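Local coordinates for tailspike protein (Acinetobacter phage vB_ApiP_P1, PDB 6E1R) that probably recognises and degrades the capsular polysaccharide of its Acinetobacter host as a trimeric phage tailspike hydrolase, at residues Lys72-Gly77 with Leu107-Val112. Sequence-based numbering, arbitrary orientation.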
loop_
_atom_site.group_PDB
_atom_site.type_symbol
_atom_site.label_atom_id
_atom_site.label_comp_id
_atom_site.label_asym_id
_atom_site.label_seq_id
_atom_site.Cartn_x
_atom_site.Cartn_y
_atom_site.Cartn_z
ATOM N N LYS A 72 46.728 -14.539 6.966
ATOM C CA LYS A 72 45.859 -14.636 5.802
ATOM C C LYS A 72 45.895 -13.336 5.009
ATOM O O LYS A 72 45.769 -12.246 5.574
ATOM C CB LYS A 72 44.432 -14.952 6.253
ATOM C CG LYS A 72 43.488 -15.373 5.145
ATOM C CD LYS A 72 42.098 -15.645 5.700
ATOM C CE LYS A 72 41.170 -16.203 4.634
ATOM N NZ LYS A 72 41.705 -17.457 4.037
ATOM N N GLN A 73 46.081 -13.453 3.695
ATOM C CA GLN A 73 46.227 -12.287 2.832
ATOM C C GLN A 73 44.922 -11.844 2.180
ATOM O O GLN A 73 44.888 -10.757 1.594
ATOM C CB GLN A 73 47.268 -12.562 1.742
ATOM C CG GLN A 73 48.677 -12.778 2.275
ATOM C CD GLN A 73 49.213 -11.569 3.016
ATOM O OE1 GLN A 73 49.602 -10.573 2.404
ATOM N NE2 GLN A 73 49.237 -11.649 4.341
ATOM N N PHE A 74 43.862 -12.648 2.264
ATOM C CA PHE A 74 42.557 -12.325 1.686
ATOM C C PHE A 74 42.686 -11.964 0.206
ATOM O O PHE A 74 42.327 -10.872 -0.236
ATOM C CB PHE A 74 41.871 -11.202 2.471
ATOM C CG PHE A 74 41.357 -11.627 3.818
ATOM C CD1 PHE A 74 40.102 -12.200 3.946
ATOM C CD2 PHE A 74 42.123 -11.443 4.958
ATOM C CE1 PHE A 74 39.623 -12.589 5.184
ATOM C CE2 PHE A 74 41.648 -11.829 6.199
ATOM C CZ PHE A 74 40.397 -12.403 6.312
ATOM N N SER A 75 43.220 -12.919 -0.561
ATOM C CA SER A 75 43.382 -12.711 -1.996
ATOM C C SER A 75 42.035 -12.549 -2.689
ATOM O O SER A 75 41.907 -11.767 -3.638
ATOM C CB SER A 75 44.169 -13.869 -2.609
ATOM O OG SER A 75 45.486 -13.914 -2.088
ATOM N N ALA A 76 41.020 -13.277 -2.230
ATOM C CA ALA A 76 39.675 -13.125 -2.769
ATOM C C ALA A 76 38.930 -11.940 -2.171
ATOM O O ALA A 76 37.902 -11.534 -2.722
ATOM C CB ALA A 76 38.869 -14.405 -2.544
ATOM N N GLY A 77 39.416 -11.383 -1.063
ATOM C CA GLY A 77 38.751 -10.256 -0.443
ATOM C C GLY A 77 37.473 -10.613 0.275
ATOM O O GLY A 77 36.664 -9.728 0.562
ATOM N N LEU A 107 35.734 -9.031 13.187
ATOM C CA LEU A 107 36.477 -8.358 12.131
ATOM C C LEU A 107 35.637 -7.330 11.386
ATOM O O LEU A 107 36.179 -6.613 10.536
ATOM C CB LEU A 107 37.020 -9.389 11.134
ATOM C CG LEU A 107 38.313 -10.110 11.525
ATOM C CD1 LEU A 107 38.713 -11.102 10.448
ATOM C CD2 LEU A 107 39.433 -9.117 11.786
ATOM N N LYS A 108 34.339 -7.244 11.688
ATOM C CA LYS A 108 33.423 -6.296 11.053
ATOM C C LYS A 108 33.430 -6.464 9.534
ATOM O O LYS A 108 33.662 -5.517 8.780
ATOM C CB LYS A 108 33.762 -4.853 11.441
ATOM C CG LYS A 108 33.594 -4.522 12.915
ATOM C CD LYS A 108 33.876 -3.045 13.162
ATOM C CE LYS A 108 34.140 -2.752 14.631
ATOM N NZ LYS A 108 33.304 -3.576 15.538
ATOM N N ARG A 109 33.173 -7.690 9.086
ATOM C CA ARG A 109 33.132 -7.975 7.660
ATOM C C ARG A 109 32.148 -9.105 7.405
ATOM O O ARG A 109 31.846 -9.903 8.295
ATOM C CB ARG A 109 34.524 -8.330 7.121
ATOM C CG ARG A 109 35.121 -9.600 7.703
ATOM C CD ARG A 109 36.560 -9.783 7.246
ATOM N NE ARG A 109 36.675 -9.812 5.791
ATOM C CZ ARG A 109 37.816 -9.640 5.129
ATOM N NH1 ARG A 109 38.942 -9.419 5.792
ATOM N NH2 ARG A 109 37.828 -9.683 3.803
ATOM N N LYS A 110 31.646 -9.158 6.174
ATOM C CA LYS A 110 30.613 -10.123 5.834
ATOM C C LYS A 110 31.179 -11.538 5.788
ATOM O O LYS A 110 32.366 -11.754 5.528
ATOM C CB LYS A 110 29.963 -9.778 4.493
ATOM C CG LYS A 110 30.832 -10.022 3.272
ATOM C CD LYS A 110 30.064 -9.676 2.006
ATOM C CE LYS A 110 30.808 -10.102 0.754
ATOM N NZ LYS A 110 29.995 -9.851 -0.469
ATOM N N LEU A 111 30.309 -12.506 6.051
ATOM C CA LEU A 111 30.645 -13.919 5.996
ATOM C C LEU A 111 29.933 -14.562 4.814
ATOM O O LEU A 111 28.772 -14.250 4.533
ATOM C CB LEU A 111 30.253 -14.627 7.295
ATOM C CG LEU A 111 30.513 -16.131 7.366
ATOM C CD1 LEU A 111 31.998 -16.434 7.243
ATOM C CD2 LEU A 111 29.940 -16.705 8.651
ATOM N N VAL A 112 30.634 -15.450 4.116
ATOM C CA VAL A 112 30.113 -16.101 2.921
ATOM C C VAL A 112 30.168 -17.606 3.131
ATOM O O VAL A 112 31.219 -18.151 3.489
ATOM C CB VAL A 112 30.906 -15.700 1.663
ATOM C CG1 VAL A 112 30.461 -16.526 0.468
ATOM C CG2 VAL A 112 30.741 -14.214 1.384
#
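The guanidinium group of R109 reaches across to F74 and G77, setting its CZ 3.9 Å from the centroid of the F74 ring. This is a cation-pi contact and an offset stack at once: the guanidinium and ring planes are only 17° apart, and NH1 sits over the middle of the ring, 3.3 Å from F74 CE1. The other terminal nitrogen, NH2, projects beyond the ring edge at CD1 and turns toward the carbonyl of G77, whose O is 3.4 Å from R109 NH2, in the guanidinium plane. A bend at chi3 (-57°) in an otherwise extended arginine chain lets the group lie flat on the ring. The opposite face of F74 is covered by the aliphatic part of K72, with CD over the rim, so that the phenyl is sandwiched between two basic side chains; the ammonium of K72 goes on to a salt bridge with D49 of strand 49-53. On the other segment, K108 leaves the helix 94-106 through a Schellman motif, and R109 follows in the short link that runs on into strand 111-113. The pairing thus joins the loop between strands 70-72 and 79-80, where the N-terminal sheet gives way to the parallel strands of the beta-helix, to the link that follows the helix. Nearby, K108 makes a cation-pi contact with F140 of a neighbouring subunit. The attraction across the contact rests largely on a guanidinium laid part-way over an aromatic face, NH1 at its centre, and the ring probably helps to stabilise the positive charge of R109.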